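Local coordinates for protein porin (Acinetobacter baumannii AB307-0294, PDB 5DL7) that probably acts as an outer-membrane porin, a monomeric beta-barrel that binds calcium and lets small solutes diffuse across the outer membrane, at residues A[274-278]-A[325-330]; A[209-215]-A[227-233]; A[21-27]-A[52-58]; A[73-77]-A[141-145]. One frame throughout, in Å; residues are numbered along the deposited sequence.

Contact 1 (A[274-278]-A[325-330]). With C8E ((hydroxyethyloxy)tri(ethyloxy)octane), chain F; C8E ((hydroxyethyloxy)tri(ethyloxy)octane), chain H; C8E ((hydroxyethyloxy)tri(ethyloxy)octane), chain I.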
# COMPACT_ATOMS: atom_id res chain seq x y z
N ASN A 274 -2.60 20.24 12.79
CA ASN A 274 -3.14 20.91 11.61
C ASN A 274 -3.67 22.25 11.94
O ASN A 274 -4.54 22.36 12.82
CB ASN A 274 -4.17 20.00 10.98
CG ASN A 274 -4.86 20.64 9.80
OD1 ASN A 274 -5.88 21.28 9.99
ND2 ASN A 274 -4.30 20.59 8.59
N TYR A 275 -3.17 23.30 11.26
CA TYR A 275 -3.48 24.70 11.56
C TYR A 275 -3.40 25.44 10.20
O TYR A 275 -2.35 25.43 9.54
CB TYR A 275 -2.46 25.31 12.55
CG TYR A 275 -2.72 26.69 12.88
CD1 TYR A 275 -3.80 27.04 13.74
CD2 TYR A 275 -1.99 27.67 12.30
CE1 TYR A 275 -4.03 28.38 14.04
CE2 TYR A 275 -2.22 28.97 12.59
CZ TYR A 275 -3.27 29.30 13.44
OH TYR A 275 -3.43 30.60 13.62
N GLN A 276 -4.48 26.05 9.76
CA GLN A 276 -4.51 26.94 8.60
C GLN A 276 -3.79 26.21 7.34
O GLN A 276 -2.98 26.83 6.59
CB GLN A 276 -3.77 28.21 8.91
CG GLN A 276 -4.48 29.06 9.93
CD GLN A 276 -4.04 30.46 9.98
OE1 GLN A 276 -3.17 30.88 9.24
NE2 GLN A 276 -4.68 31.26 10.85
N ASN A 277 -4.16 25.00 7.13
CA ASN A 277 -3.81 24.15 5.96
C ASN A 277 -2.36 23.66 6.01
O ASN A 277 -1.96 22.88 5.20
CB ASN A 277 -4.05 25.02 4.75
CG ASN A 277 -5.56 25.19 4.51
OD1 ASN A 277 -6.26 24.25 4.69
ND2 ASN A 277 -5.88 26.15 3.88
N HIS A 278 -1.69 23.97 7.12
CA HIS A 278 -0.45 23.32 7.50
C HIS A 278 -0.66 22.10 8.37
O HIS A 278 -1.48 22.18 9.26
CB HIS A 278 0.56 24.23 8.29
CG HIS A 278 0.83 25.53 7.66
ND1 HIS A 278 1.83 25.73 6.74
CD2 HIS A 278 0.22 26.75 7.79
CE1 HIS A 278 1.81 26.98 6.33
NE2 HIS A 278 0.82 27.63 6.93
N GLU A 325 3.38 19.13 5.78
CA GLU A 325 2.53 19.24 4.60
C GLU A 325 1.75 20.59 4.59
O GLU A 325 1.39 21.09 5.62
CB GLU A 325 1.49 18.05 4.35
CG GLU A 325 0.81 17.67 5.46
CD GLU A 325 0.59 16.06 5.55
OE1 GLU A 325 0.11 15.48 4.51
OE2 GLU A 325 0.69 15.55 6.73
N TYR A 326 1.49 20.95 3.38
CA TYR A 326 0.61 22.16 3.11
C TYR A 326 -0.35 21.85 2.00
O TYR A 326 -0.04 21.23 0.94
CB TYR A 326 1.51 23.40 2.74
CG TYR A 326 0.66 24.65 2.73
CD1 TYR A 326 0.26 25.20 3.95
CD2 TYR A 326 0.36 25.30 1.56
CE1 TYR A 326 -0.52 26.36 3.95
CE2 TYR A 326 -0.37 26.50 1.53
CZ TYR A 326 -0.82 26.97 2.76
OH TYR A 326 -1.56 28.17 2.89
N ASP A 327 -1.60 22.20 2.28
CA ASP A 327 -2.65 22.20 1.27
C ASP A 327 -2.89 23.63 0.80
O ASP A 327 -3.25 24.52 1.54
CB ASP A 327 -3.90 21.61 1.89
CG ASP A 327 -5.08 21.61 0.97
OD1 ASP A 327 -5.23 22.25 -0.10
OD2 ASP A 327 -6.00 20.85 1.44
N PHE A 328 -2.69 23.79 -0.47
CA PHE A 328 -2.72 25.12 -1.10
C PHE A 328 -4.12 25.62 -1.56
O PHE A 328 -4.26 26.61 -2.34
CB PHE A 328 -1.80 25.13 -2.34
CG PHE A 328 -0.35 25.14 -2.11
CD1 PHE A 328 0.32 23.94 -1.93
CD2 PHE A 328 0.38 26.33 -1.93
CE1 PHE A 328 1.68 23.92 -1.72
CE2 PHE A 328 1.82 26.25 -1.71
CZ PHE A 328 2.43 25.08 -1.63
N LYS A 329 -5.18 25.07 -0.97
CA LYS A 329 -6.57 25.38 -1.33
C LYS A 329 -6.86 26.84 -1.29
O LYS A 329 -7.65 27.31 -2.14
CB LYS A 329 -7.44 24.53 -0.37
CG LYS A 329 -8.97 24.79 -0.58
CD LYS A 329 -9.88 23.64 -0.07
CE LYS A 329 -9.26 22.98 1.17
NZ LYS A 329 -8.92 24.06 2.18
N ASN A 330 -6.25 27.60 -0.39
CA ASN A 330 -6.54 29.02 -0.24
C ASN A 330 -5.44 29.90 -0.68
O ASN A 330 -5.47 31.13 -0.42
CB ASN A 330 -6.81 29.37 1.20
CG ASN A 330 -8.05 28.70 1.73
OD1 ASN A 330 -9.12 28.68 1.10
ND2 ASN A 330 -7.93 28.13 2.89
C1 C8E F . 4.14 26.40 -7.28
C2 C8E F . 4.52 26.30 -5.80
C3 C8E F . 5.17 24.96 -5.38
C4 C8E F . 5.61 25.09 -3.92
C5 C8E F . 6.26 23.90 -3.26
C6 C8E F . 7.01 24.18 -2.01
C7 C8E F . 6.08 24.43 -0.91
C8 C8E F . 6.81 24.55 0.32
O9 C8E F . 5.55 24.84 0.86
C10 C8E F . 5.03 25.35 2.07
C11 C8E F . 4.23 26.46 1.51
O12 C8E F . 3.37 27.26 2.37
C13 C8E F . 3.78 28.65 2.68
C14 C8E F . 2.58 29.57 3.00
O15 C8E F . 2.55 30.16 4.35
C16 C8E F . 1.25 30.67 4.73
C17 C8E F . 1.16 31.05 6.24
O18 C8E F . 0.36 30.32 7.21
C19 C8E F . -1.08 30.21 6.97
C20 C8E F . -1.41 29.78 5.52
O21 C8E F . -2.52 28.97 5.15
C1 C8E H . 11.81 17.02 6.06
C2 C8E H . 10.86 17.27 7.16
C3 C8E H . 10.80 18.72 7.41
C4 C8E H . 10.12 18.98 8.72
C5 C8E H . 9.61 20.35 8.99
C6 C8E H . 9.66 20.92 10.39
C7 C8E H . 8.49 21.87 10.67
C8 C8E H . 8.58 22.92 11.83
O9 C8E H . 7.34 23.68 11.76
C10 C8E H . 7.06 24.83 12.57
C11 C8E H . 6.14 25.81 11.80
O12 C8E H . 5.16 25.14 10.95
C13 C8E H . 4.19 25.97 10.29
C14 C8E H . 3.11 26.46 11.27
O15 C8E H . 2.18 27.30 10.60
C16 C8E H . 1.97 28.61 11.20
C1 C8E I . 11.29 27.84 14.18
C2 C8E I . 10.97 26.72 13.22
C3 C8E I . 12.07 26.64 12.17
C4 C8E I . 11.97 25.38 11.32
C5 C8E I . 11.62 25.73 9.89
C6 C8E I . 11.01 24.70 9.03
C7 C8E I . 9.89 25.26 8.23
C8 C8E I . 9.22 24.18 7.39
O9 C8E I . 7.82 24.56 7.42
C10 C8E I . 7.61 25.63 6.51
C11 C8E I . 6.36 26.29 6.86
O12 C8E I . 6.00 27.52 6.14
C13 C8E I . 5.06 28.10 7.16
C14 C8E I . 4.24 29.38 6.98
O15 C8E I . 4.02 30.09 8.30

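Contact 2 (A[209-215]-A[227-233])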
# COMPACT_ATOMS: atom_id res chain seq x y z
N ASP A 209 -14.81 11.52 16.47
CA ASP A 209 -13.55 12.01 15.96
C ASP A 209 -12.50 10.91 15.79
O ASP A 209 -11.46 11.17 15.15
CB ASP A 209 -13.02 13.00 16.92
CG ASP A 209 -13.80 14.33 16.93
OD1 ASP A 209 -14.54 14.72 15.98
OD2 ASP A 209 -13.67 14.95 18.00
N TYR A 210 -12.78 9.64 16.13
CA TYR A 210 -11.85 8.58 16.16
C TYR A 210 -12.46 7.34 15.57
O TYR A 210 -13.71 7.13 15.63
CB TYR A 210 -11.33 8.25 17.50
CG TYR A 210 -10.43 9.19 18.13
CD1 TYR A 210 -10.90 10.37 18.68
CD2 TYR A 210 -9.09 9.06 17.93
CE1 TYR A 210 -9.99 11.34 19.16
CE2 TYR A 210 -8.21 9.95 18.50
CZ TYR A 210 -8.64 11.10 19.02
OH TYR A 210 -7.79 12.07 19.51
N ARG A 211 -11.65 6.50 14.97
CA ARG A 211 -12.05 5.19 14.45
C ARG A 211 -11.20 4.23 15.22
O ARG A 211 -9.94 4.39 15.25
CB ARG A 211 -11.82 5.13 12.98
CG ARG A 211 -12.00 3.75 12.34
CD ARG A 211 -11.83 3.76 10.81
NE ARG A 211 -10.41 3.95 10.44
CZ ARG A 211 -9.84 3.53 9.29
NH1 ARG A 211 -10.67 3.15 8.31
NH2 ARG A 211 -8.55 3.77 9.03
N LEU A 212 -11.75 3.11 15.65
CA LEU A 212 -11.01 2.03 16.41
C LEU A 212 -11.17 0.74 15.58
O LEU A 212 -12.24 0.51 15.05
CB LEU A 212 -11.67 1.77 17.75
CG LEU A 212 -11.86 2.93 18.66
CD1 LEU A 212 -12.44 2.47 20.02
CD2 LEU A 212 -10.71 3.86 18.89
N ARG A 213 -10.12 -0.08 15.35
CA ARG A 213 -10.12 -1.18 14.48
C ARG A 213 -9.39 -2.34 15.21
O ARG A 213 -8.39 -2.16 15.94
CB ARG A 213 -9.39 -0.88 13.22
CG ARG A 213 -10.03 0.29 12.44
CD ARG A 213 -9.47 0.39 11.06
NE ARG A 213 -8.09 0.87 11.20
CZ ARG A 213 -7.13 0.83 10.22
NH1 ARG A 213 -7.42 0.27 9.07
NH2 ARG A 213 -5.90 1.40 10.32
N ALA A 214 -9.87 -3.55 14.89
CA ALA A 214 -9.32 -4.80 15.46
C ALA A 214 -9.56 -5.86 14.38
O ALA A 214 -10.65 -6.07 13.94
CB ALA A 214 -9.91 -5.18 16.78
N TYR A 215 -8.49 -6.63 14.10
CA TYR A 215 -8.63 -7.74 13.16
C TYR A 215 -7.70 -8.88 13.61
O TYR A 215 -6.65 -8.69 14.23
CB TYR A 215 -8.19 -7.37 11.72
CG TYR A 215 -9.06 -6.30 11.10
CD1 TYR A 215 -10.23 -6.59 10.49
CD2 TYR A 215 -8.60 -4.97 11.25
CE1 TYR A 215 -11.11 -5.55 10.08
CE2 TYR A 215 -9.45 -3.94 10.79
CZ TYR A 215 -10.64 -4.25 10.26
OH TYR A 215 -11.41 -3.18 9.82
N PHE A 227 -4.24 -7.33 14.80
CA PHE A 227 -4.04 -5.88 14.67
C PHE A 227 -4.98 -5.18 15.65
O PHE A 227 -6.18 -5.53 15.69
CB PHE A 227 -4.47 -5.43 13.26
CG PHE A 227 -4.48 -3.91 13.05
CD1 PHE A 227 -3.27 -3.28 12.82
CD2 PHE A 227 -5.63 -3.22 13.28
CE1 PHE A 227 -3.28 -1.91 12.64
CE2 PHE A 227 -5.64 -1.81 13.08
CZ PHE A 227 -4.46 -1.19 12.81
N LEU A 228 -4.47 -4.15 16.28
CA LEU A 228 -5.34 -3.20 16.99
C LEU A 228 -4.89 -1.81 16.56
O LEU A 228 -3.67 -1.59 16.43
CB LEU A 228 -5.10 -3.25 18.51
CG LEU A 228 -5.56 -4.57 19.12
CD1 LEU A 228 -5.12 -4.45 20.64
CD2 LEU A 228 -7.07 -4.71 19.05
N GLY A 229 -5.81 -0.91 16.39
CA GLY A 229 -5.38 0.47 15.94
C GLY A 229 -6.45 1.49 16.18
O GLY A 229 -7.63 1.15 16.34
N PHE A 230 -6.04 2.76 16.13
CA PHE A 230 -7.03 3.83 16.10
C PHE A 230 -6.47 4.94 15.26
O PHE A 230 -5.27 5.06 15.07
CB PHE A 230 -7.39 4.29 17.48
CG PHE A 230 -6.32 4.98 18.25
CD1 PHE A 230 -6.06 6.34 18.06
CD2 PHE A 230 -5.55 4.33 19.13
CE1 PHE A 230 -5.04 6.97 18.74
CE2 PHE A 230 -4.52 4.97 19.86
CZ PHE A 230 -4.30 6.31 19.70
N ASN A 231 -7.38 5.75 14.77
CA ASN A 231 -6.99 7.00 14.09
C ASN A 231 -8.02 8.09 14.27
O ASN A 231 -9.20 7.81 14.42
CB ASN A 231 -6.72 6.73 12.60
CG ASN A 231 -7.93 6.32 11.80
OD1 ASN A 231 -8.39 5.18 11.87
ND2 ASN A 231 -8.47 7.27 10.98
N GLY A 232 -7.58 9.33 14.35
CA GLY A 232 -8.51 10.37 14.63
C GLY A 232 -8.09 11.73 14.16
O GLY A 232 -6.96 11.89 13.64
N LYS A 233 -9.07 12.60 14.21
CA LYS A 233 -8.87 14.01 13.89
C LYS A 233 -9.77 14.75 14.85
O LYS A 233 -11.02 14.69 14.73
CB LYS A 233 -9.25 14.26 12.44
CG LYS A 233 -9.21 15.78 12.14
CD LYS A 233 -9.45 15.94 10.61
CE LYS A 233 -9.63 17.39 10.18
NZ LYS A 233 -10.28 17.39 8.82
O HOH W 1 -7.43 2.84 12.97

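Contact 3 (A[21-27]-A[52-58])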
# COMPACT_ATOMS: atom_id res chain seq x y z
N SER A 21 -25.66 2.10 -9.88
CA SER A 21 -24.29 1.78 -10.43
C SER A 21 -23.36 2.93 -10.46
O SER A 21 -23.75 4.05 -10.47
CB SER A 21 -24.37 1.28 -11.80
OG SER A 21 -25.35 0.32 -11.88
N LYS A 22 -22.08 2.65 -10.53
CA LYS A 22 -21.06 3.56 -10.45
C LYS A 22 -19.99 3.01 -11.49
O LYS A 22 -19.80 1.77 -11.58
CB LYS A 22 -20.56 3.35 -9.08
CG LYS A 22 -19.54 4.25 -8.53
CD LYS A 22 -19.88 4.44 -7.04
CE LYS A 22 -18.58 4.34 -6.25
NZ LYS A 22 -17.54 5.28 -6.74
N ALA A 23 -19.24 3.88 -12.15
CA ALA A 23 -18.20 3.40 -13.07
C ALA A 23 -17.24 4.53 -13.26
O ALA A 23 -17.62 5.74 -13.17
CB ALA A 23 -18.84 2.89 -14.37
N GLU A 24 -15.98 4.17 -13.40
CA GLU A 24 -14.90 5.17 -13.62
C GLU A 24 -13.89 4.57 -14.57
O GLU A 24 -13.60 3.38 -14.47
CB GLU A 24 -14.08 5.39 -12.34
CG GLU A 24 -14.93 6.03 -11.31
CD GLU A 24 -14.14 6.71 -10.20
OE1 GLU A 24 -13.07 6.11 -9.87
OE2 GLU A 24 -14.59 7.82 -9.73
N LEU A 25 -13.29 5.41 -15.38
CA LEU A 25 -12.18 5.03 -16.31
C LEU A 25 -10.96 5.92 -16.05
O LEU A 25 -11.04 7.09 -16.14
CB LEU A 25 -12.57 5.08 -17.71
CG LEU A 25 -11.48 4.76 -18.78
CD1 LEU A 25 -11.24 3.28 -18.79
CD2 LEU A 25 -11.92 5.17 -20.17
N THR A 26 -9.86 5.29 -15.67
CA THR A 26 -8.62 6.02 -15.25
C THR A 26 -7.53 5.72 -16.24
O THR A 26 -7.36 4.56 -16.64
CB THR A 26 -8.16 5.52 -13.85
OG1 THR A 26 -9.26 5.91 -13.02
CG2 THR A 26 -6.92 6.32 -13.43
N LEU A 27 -6.96 6.74 -16.75
CA LEU A 27 -5.74 6.66 -17.55
C LEU A 27 -4.50 7.05 -16.67
O LEU A 27 -4.53 8.11 -16.06
CB LEU A 27 -5.73 7.63 -18.67
CG LEU A 27 -6.75 7.46 -19.76
CD1 LEU A 27 -8.12 7.10 -19.31
CD2 LEU A 27 -6.76 8.87 -20.48
N GLY A 52 -1.22 2.99 -18.44
CA GLY A 52 -2.26 2.05 -18.14
C GLY A 52 -3.67 2.63 -18.19
O GLY A 52 -3.86 3.83 -18.09
N LEU A 53 -4.59 1.80 -18.56
CA LEU A 53 -6.05 2.03 -18.46
C LEU A 53 -6.66 1.12 -17.46
O LEU A 53 -6.39 -0.08 -17.41
CB LEU A 53 -6.79 1.70 -19.83
CG LEU A 53 -6.37 2.58 -20.89
CD1 LEU A 53 -6.91 1.96 -22.21
CD2 LEU A 53 -6.90 4.06 -20.80
N ILE A 54 -7.52 1.68 -16.60
CA ILE A 54 -8.24 0.90 -15.69
C ILE A 54 -9.74 1.31 -15.66
O ILE A 54 -10.06 2.52 -15.46
CB ILE A 54 -7.72 1.15 -14.26
CG1 ILE A 54 -6.24 0.81 -14.17
CG2 ILE A 54 -8.42 0.28 -13.20
CD1 ILE A 54 -5.38 1.87 -13.60
N PHE A 55 -10.64 0.30 -15.80
CA PHE A 55 -12.07 0.50 -15.75
C PHE A 55 -12.55 -0.16 -14.46
O PHE A 55 -12.29 -1.37 -14.25
CB PHE A 55 -12.83 -0.08 -16.93
CG PHE A 55 -14.28 0.01 -16.75
CD1 PHE A 55 -14.93 1.24 -16.94
CD2 PHE A 55 -14.97 -1.01 -16.35
CE1 PHE A 55 -16.33 1.32 -16.74
CE2 PHE A 55 -16.33 -0.95 -16.09
CZ PHE A 55 -17.01 0.18 -16.32
N LYS A 56 -13.30 0.55 -13.61
CA LYS A 56 -13.85 -0.01 -12.36
C LYS A 56 -15.28 0.26 -12.32
O LYS A 56 -15.70 1.42 -12.40
CB LYS A 56 -13.07 0.62 -11.16
CG LYS A 56 -13.62 0.14 -9.84
CD LYS A 56 -12.79 0.59 -8.65
CE LYS A 56 -13.50 0.05 -7.42
NZ LYS A 56 -12.46 -0.15 -6.34
N GLY A 57 -16.09 -0.78 -12.33
CA GLY A 57 -17.54 -0.68 -12.47
C GLY A 57 -18.13 -1.39 -11.20
O GLY A 57 -17.67 -2.46 -10.84
N GLN A 58 -19.16 -0.80 -10.55
CA GLN A 58 -19.81 -1.44 -9.42
C GLN A 58 -21.28 -1.24 -9.56
O GLN A 58 -21.65 -0.09 -9.55
CB GLN A 58 -19.21 -0.82 -8.07
CG GLN A 58 -17.74 -0.75 -7.97
CD GLN A 58 -17.23 0.01 -6.76
OE1 GLN A 58 -16.41 0.89 -6.87
NE2 GLN A 58 -17.60 -0.42 -5.62
O HOH W 2 -10.71 3.65 -12.65

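Contact 4 (A[73-77]-A[141-145])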
# COMPACT_ATOMS: atom_id res chain seq x y z
N LEU A 73 -13.28 -5.09 -12.67
CA LEU A 73 -12.09 -4.24 -12.70
C LEU A 73 -11.34 -4.71 -14.03
O LEU A 73 -10.90 -5.81 -14.02
CB LEU A 73 -11.30 -4.48 -11.54
CG LEU A 73 -10.03 -3.70 -11.33
CD1 LEU A 73 -10.28 -2.17 -11.21
CD2 LEU A 73 -9.23 -4.28 -10.22
N ALA A 74 -11.08 -3.88 -14.95
CA ALA A 74 -10.36 -4.23 -16.21
C ALA A 74 -9.14 -3.34 -16.34
O ALA A 74 -9.25 -2.12 -16.14
CB ALA A 74 -11.27 -4.08 -17.34
N MET A 75 -7.96 -3.92 -16.71
CA MET A 75 -6.58 -3.29 -16.66
C MET A 75 -5.88 -3.61 -17.93
O MET A 75 -5.96 -4.74 -18.39
CB MET A 75 -5.84 -3.77 -15.52
CG MET A 75 -6.45 -3.44 -14.16
SD MET A 75 -6.02 -4.43 -12.78
CE MET A 75 -7.20 -5.85 -13.07
N ALA A 76 -5.36 -2.59 -18.64
CA ALA A 76 -4.51 -2.79 -19.81
C ALA A 76 -3.29 -1.87 -19.62
O ALA A 76 -3.49 -0.67 -19.56
CB ALA A 76 -5.26 -2.52 -21.04
N GLY A 77 -2.09 -2.42 -19.68
CA GLY A 77 -0.84 -1.73 -19.46
C GLY A 77 0.20 -1.90 -20.56
O GLY A 77 0.19 -2.93 -21.22
N LEU A 141 1.36 0.08 -11.19
CA LEU A 141 0.50 0.53 -12.17
C LEU A 141 -0.93 0.15 -11.88
O LEU A 141 -1.83 0.87 -12.19
CB LEU A 141 0.95 0.01 -13.54
CG LEU A 141 0.23 0.56 -14.73
CD1 LEU A 141 0.60 2.07 -14.90
CD2 LEU A 141 0.57 -0.16 -16.07
N PHE A 142 -1.15 -1.09 -11.47
CA PHE A 142 -2.46 -1.69 -11.22
C PHE A 142 -2.50 -2.21 -9.83
O PHE A 142 -1.52 -2.66 -9.28
CB PHE A 142 -2.64 -2.90 -12.21
CG PHE A 142 -2.58 -2.52 -13.61
CD1 PHE A 142 -3.36 -1.47 -14.14
CD2 PHE A 142 -1.88 -3.23 -14.58
CE1 PHE A 142 -3.35 -1.07 -15.47
CE2 PHE A 142 -1.89 -2.80 -15.89
CZ PHE A 142 -2.66 -1.76 -16.35
N PRO A 143 -3.71 -2.35 -9.26
CA PRO A 143 -3.85 -2.88 -7.89
C PRO A 143 -3.57 -4.37 -7.85
O PRO A 143 -3.92 -5.07 -8.76
CB PRO A 143 -5.39 -2.68 -7.61
CG PRO A 143 -6.05 -2.49 -8.86
CD PRO A 143 -4.98 -1.88 -9.82
N GLN A 144 -2.95 -4.82 -6.79
CA GLN A 144 -2.98 -6.22 -6.34
C GLN A 144 -4.39 -6.66 -6.11
O GLN A 144 -5.21 -5.90 -5.55
CB GLN A 144 -2.11 -6.31 -5.15
CG GLN A 144 -1.85 -7.65 -4.64
CD GLN A 144 -1.16 -7.54 -3.25
OE1 GLN A 144 -1.54 -6.66 -2.44
NE2 GLN A 144 -0.29 -8.43 -2.95
N THR A 145 -4.73 -7.90 -6.57
CA THR A 145 -6.02 -8.41 -6.28
C THR A 145 -5.92 -9.82 -5.68
O THR A 145 -4.94 -10.49 -5.83
CB THR A 145 -7.07 -8.40 -7.44
OG1 THR A 145 -6.72 -9.32 -8.47
CG2 THR A 145 -7.23 -6.95 -8.06

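Contact 1 (A[274-278]-A[325-330])
A two-residue turn is enough to reverse a barrel strand, and this one also touches the next strand in the sheet. At N274, the side chain ties into the sheet through N241 and T279. Y275 then closes a type I' turn with H278: Y275 N donates to H278 O at 2.8 Å, and H278 N to Y275 O at 2.9 Å. Both central residues, Q276 and N277, take the positive phi angles that this turn requires. Q276 O lies 3.6 Å from Y326 CE1 and accepts a 2.6 Å hydrogen bond from O21 of a detergent molecule (C8E, chain F). The main link across the segments comes from N277, whose O receives D327 N at 3.0 Å while also lying 3.4 Å from Y326 CA. Last comes H278, a non-hydrogen-bonded antiparallel partner of Y326. Their rings meet obliquely, with centroids 4.6 Å apart, and H278 NE2 donates to O18 of the same C8E at 2.7 Å; a second detergent (C8E, chain H) covers the other face of the imidazole. Beyond the bridge, D327 OD1 accepts K329 N at 3.0 Å, an Asx turn. The type I' turn of one hairpin (strands 263-275 and 278-288) thus packs against adjacent strand 318-327 at a barrel rim, probably the periplasmic one, with aromatic side chains facing detergent that probably stands in for lipid.

Contact 2 (A[209-215]-A[227-233])
The best-defined side-chain link is R211 NE donating to N231 OD1 at 2.8 Å, with a weak second bond from R211 NH2 to N231 OD1 at 3.2 Å. A water extends the cluster, accepting from R213 NE at 2.7 Å and donating to N231 OD1 at 2.8 Å. Beneath it run paired backbone bonds in antiparallel register, for instance R211 N to N231 O at 2.8 Å and F227 N to Y215 O at 2.8 Å; K233 N to D209 O, 2.9 Å, ends the series. F227 CZ sits over the guanidinium face of R213, 3.9 Å from R213 NH2, a place that a CB on G229 would contest. On the opposite face Y210 lays its ring over G232, whose CA is 4.1 Å from the ring centroid, a CH-pi contact resembling the aromatic rescue of glycine. F230 is next to it, with L212 CD2 3.6 Å from F230 CB, and A214 CB meets L228 CD2 at 3.7 Å. This hairpin is flanked by strands 198-206 and 240-253, while R213, Y215 and F227 touch P132 of a loop within the barrel.

Contact 3 (A[21-27]-A[52-58])
In a transmembrane hairpin each strand carries two different surfaces, and the rotamers here fit each to its setting. F55, with chi1 at t, swings its ring along the strand over G57 and to within 3.8 Å of A23 CB, measured from F55 CE1. A CB on G57 would lie only 2.9 Å from F55 CE2, so the glycine suits this pose. L25 (t, p) brings CD1 to 4.2 Å from F55 CB, and the m rotamers of L27 and L53 bring L27 CG to 3.6 Å from L53 CD2. Six backbone hydrogen bonds join the strands, among them T26 N to I54 O at 2.8 Å and Q58 N to K22 O at 2.8 Å. These strands, 22-36 and 46-58, form the first hairpin of the antiparallel barrel, which closes where strand 406-418 pairs with 22-36. The other face, carrying K22, E24, T26, I54, K56 and Q58, turns toward the barrel interior. There T26, at m, makes a hydrogen bond with T416, and a water 2.7 Å from T26 OG1 donates to I54 O at 3.1 Å. K56 is fully extended, all four chi angles at t, which carries NZ off from the neighbouring strand. Across from it E24 (m, t) forms a long, weak ion pair with K418, while I54, its chi2 between wells at 128°, packs against F142 of an inward loop.

Contact 4 (A[73-77]-A[141-145])
F142 lays the face of its ring over the CB of M75, which stands 3.6 Å from the ring centroid and only 11° off the normal, a nearly axial CH-pi contact. M75 adds a Met-aromatic contact: its SD is 4.7 Å from the same centroid, approaching obliquely, and also lies 4.0 Å from P143 CD. The ring edge reaches the backbone beyond, with F142 CZ 3.3 Å from A76 C and 3.4 Å from G77 N. So close an approach depends on the glycine, since a CB there would come within 2.8 Å of F142 CE2 and 3.0 Å of L141 CD2; as it is, L141 CD2 rests 4.0 Å from G77 CA. Farther along, L73 CD2 touches P143 CG at 3.9 Å and T145 CG2 at 4.0 Å. No hydrogen bond crosses between 73-77 and 141-145, so shape and apolar surface do the work, while polar ties outside hold the loop: L141 O to R28, Q144 NE2 to Q171 OE1 and T145 to Y177. F142 also meets Y106 edge-to-face, which leans the loop on strand 105-117 as well. Such an arrangement, a loop folded in and packed on the inner wall of a barrel strand, is consistent with the inward-folded third loop of OprD-family porins, which narrows the channel.

How the contacts relate
From the N terminus, contact 3 closes first, zipping 21-27 to 52-58 around one hairpin connection. Contact 4 opens further on and spans a longer excursion, returning the loop at 141-145 to the inner wall at 73-77. Contacts 2 and 1 follow in turn, one closing a hairpin and the other reaching from one turn to the neighbouring strand 318-327. All four are in series, so none nests or crosses. Contacts 3 and 4 touch directly, since F55 N and A74 O, 2.8 Å apart, probably bond between neighbouring strands. Contacts 2 and 4 flank the barrel's centre on opposite sides, about 29 Å apart between centres, yet all reach one curled sheet.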